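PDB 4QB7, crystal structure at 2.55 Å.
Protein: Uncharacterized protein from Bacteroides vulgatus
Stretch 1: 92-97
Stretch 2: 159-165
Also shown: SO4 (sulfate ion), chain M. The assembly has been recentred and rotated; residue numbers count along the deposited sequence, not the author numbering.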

# COMPACT_ATOMS: atom_id res chain seq x y z
N THR A 92 -9.00 -13.98 21.74
CA THR A 92 -8.80 -13.83 20.31
C THR A 92 -8.24 -12.43 20.07
O THR A 92 -8.78 -11.42 20.54
CB THR A 92 -10.08 -14.13 19.52
OG1 THR A 92 -10.23 -15.53 19.50
CG2 THR A 92 -10.01 -13.66 18.08
N PHE A 93 -7.14 -12.38 19.31
CA PHE A 93 -6.44 -11.16 18.99
C PHE A 93 -6.55 -10.82 17.52
O PHE A 93 -6.72 -11.70 16.67
CB PHE A 93 -4.95 -11.29 19.40
CG PHE A 93 -4.73 -11.56 20.87
CD1 PHE A 93 -4.75 -12.86 21.37
CD2 PHE A 93 -4.50 -10.51 21.77
CE1 PHE A 93 -4.57 -13.11 22.74
CE2 PHE A 93 -4.32 -10.76 23.13
CZ PHE A 93 -4.34 -12.06 23.60
N PHE A 94 -6.48 -9.51 17.25
CA PHE A 94 -6.40 -8.84 15.94
C PHE A 94 -5.43 -7.68 16.12
O PHE A 94 -5.29 -7.17 17.24
CB PHE A 94 -7.77 -8.34 15.44
CG PHE A 94 -8.81 -9.43 15.30
CD1 PHE A 94 -8.85 -10.22 14.15
CD2 PHE A 94 -9.73 -9.67 16.31
CE1 PHE A 94 -9.81 -11.23 14.03
CE2 PHE A 94 -10.70 -10.67 16.18
CZ PHE A 94 -10.71 -11.46 15.05
N ALA A 95 -4.78 -7.26 15.05
CA ALA A 95 -3.84 -6.14 15.13
C ALA A 95 -3.78 -5.41 13.80
O ALA A 95 -4.07 -6.02 12.77
CB ALA A 95 -2.46 -6.64 15.52
N TYR A 96 -3.41 -4.13 13.83
CA TYR A 96 -3.21 -3.29 12.64
C TYR A 96 -2.01 -2.36 12.89
O TYR A 96 -1.59 -2.14 14.03
CB TYR A 96 -4.50 -2.47 12.29
CG TYR A 96 -4.70 -1.28 13.19
CD1 TYR A 96 -5.23 -1.43 14.47
CD2 TYR A 96 -4.24 -0.01 12.82
CE1 TYR A 96 -5.29 -0.36 15.36
CE2 TYR A 96 -4.26 1.05 13.71
CZ TYR A 96 -4.79 0.87 14.98
OH TYR A 96 -4.87 1.92 15.86
N ALA A 97 -1.49 -1.78 11.82
CA ALA A 97 -0.40 -0.82 11.90
C ALA A 97 -0.40 0.05 10.64
O ALA A 97 -0.90 -0.40 9.60
CB ALA A 97 0.95 -1.50 12.10
N THR A 159 2.95 -16.08 24.80
CA THR A 159 3.28 -14.99 23.89
C THR A 159 2.37 -14.99 22.66
O THR A 159 2.21 -16.03 22.00
CB THR A 159 4.76 -15.06 23.46
OG1 THR A 159 5.56 -14.96 24.63
CG2 THR A 159 5.17 -13.95 22.49
N VAL A 160 1.84 -13.81 22.33
CA VAL A 160 1.02 -13.63 21.15
C VAL A 160 1.97 -13.21 20.03
O VAL A 160 2.59 -12.15 20.12
CB VAL A 160 -0.17 -12.63 21.36
CG1 VAL A 160 -1.09 -12.64 20.15
CG2 VAL A 160 -0.95 -12.98 22.62
N GLN A 161 2.14 -14.06 19.02
CA GLN A 161 3.01 -13.70 17.91
C GLN A 161 2.18 -13.16 16.75
O GLN A 161 1.45 -13.92 16.09
CB GLN A 161 3.88 -14.87 17.43
CG GLN A 161 4.89 -14.38 16.40
CD GLN A 161 5.60 -15.45 15.62
OE1 GLN A 161 4.98 -16.38 15.09
NE2 GLN A 161 6.90 -15.27 15.45
N PHE A 162 2.33 -11.86 16.47
CA PHE A 162 1.64 -11.21 15.38
C PHE A 162 2.45 -11.39 14.11
O PHE A 162 3.67 -11.45 14.14
CB PHE A 162 1.39 -9.73 15.69
CG PHE A 162 0.54 -9.51 16.92
CD1 PHE A 162 -0.85 -9.56 16.85
CD2 PHE A 162 1.13 -9.26 18.16
CE1 PHE A 162 -1.64 -9.40 17.99
CE2 PHE A 162 0.34 -9.09 19.31
CZ PHE A 162 -1.04 -9.17 19.22
N LYS A 163 1.75 -11.51 12.99
CA LYS A 163 2.23 -11.73 11.63
C LYS A 163 1.43 -10.76 10.79
O LYS A 163 0.24 -10.98 10.61
CB LYS A 163 1.97 -13.20 11.27
CG LYS A 163 2.98 -13.93 10.40
CD LYS A 163 3.07 -15.35 10.98
CE LYS A 163 3.53 -16.44 10.04
NZ LYS A 163 3.87 -17.68 10.81
N PHE A 164 2.03 -9.63 10.41
CA PHE A 164 1.34 -8.59 9.67
C PHE A 164 1.36 -8.81 8.17
O PHE A 164 2.40 -9.17 7.60
CB PHE A 164 1.96 -7.23 10.00
CG PHE A 164 1.62 -6.79 11.40
CD1 PHE A 164 0.35 -6.31 11.71
CD2 PHE A 164 2.57 -6.83 12.41
CE1 PHE A 164 0.03 -5.90 13.00
CE2 PHE A 164 2.25 -6.44 13.71
CZ PHE A 164 0.98 -5.96 14.00
N SER A 165 0.21 -8.60 7.52
CA SER A 165 0.09 -8.72 6.06
C SER A 165 -0.24 -7.38 5.46
O SER A 165 -0.95 -6.60 6.08
CB SER A 165 -0.99 -9.73 5.70
OG SER A 165 -0.49 -11.06 5.75
S SO4 M . 9.41 -17.87 14.02
O1 SO4 M . 10.64 -18.50 13.54
O2 SO4 M . 8.24 -18.55 13.44
O3 SO4 M . 9.35 -17.96 15.48
O4 SO4 M . 9.43 -16.46 13.62

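How do the two backbones lie against each other? Strand 92-97 and strand 159-162 run in broadly the same direction, their axes inclined by 42° and no closer than 8.9 Å. That spacing is too wide for backbone pairing, and no hydrogen bond passes between the stretches. The contact is made by apolar side chains filling the gap. The CA atoms of Phe93 and Val160 lie 8.1 Å apart, and those of Ala95 and Phe162 7.5 Å apart. Strand alternation sets the pattern: Phe93, Ala95 and Ala97 direct their CA-to-CB bonds toward the second stretch, while Phe94 and Tyr96 direct theirs away. Across the gap, Val160 and Phe162 point back, again two residues apart.

What does the Phe93 ring gain from its conformation? With chi1 at -60° (m) and chi2 at 86°, the ring offers a face to Val160. CG2 of Val160 sits 3.8 Å from the centroid of the Phe93 ring, only 20° off the ring normal, so the methyl makes a CH-pi contact, a weak attraction between its C-H bonds and the aromatic electrons. Val160 is in the t rotamer, chi1 -172°, with its CG2 3.6 Å from CE1 of Phe93.

Why do two phenylalanine rings gather round Ala95? The methyl of Ala95 is short, and both rings reach it. CB of Ala95 is 3.6 Å from CD1 of Phe162 and also 3.6 Å from CE1 of Phe164, two van der Waals contacts that help bury this small side chain. Phe162, whose CA-to-CB bond points toward the first strand, takes the m rotamer with chi1 at -60°; its ring also extends to Phe93, where CE1 of Phe162 is 4.1 Å from CB of Phe93. Ala95 approaches the Phe162 ring obliquely, in close hydrophobic packing.

How does Phe164 join in from beyond the strand? Its CA-to-CB bond points sideways, yet chi1 of -71° (m) and chi2 of -75° bring the end of the side chain nearer to the first stretch. Besides touching Ala95, the ring turns an edge to the backbone of Tyr96, with CE1 of Phe164 4.0 Å from N of Tyr96.

What becomes of the polar side chain between Val160 and Phe162? Gln161 is out of reach of the first stretch. Its chi1 and chi2 are both t, giving an extended chain whose NE2 donates a weak hydrogen bond of 3.3 Å to O4 of the sulfate ion, probably acquired from the crystallisation liquor.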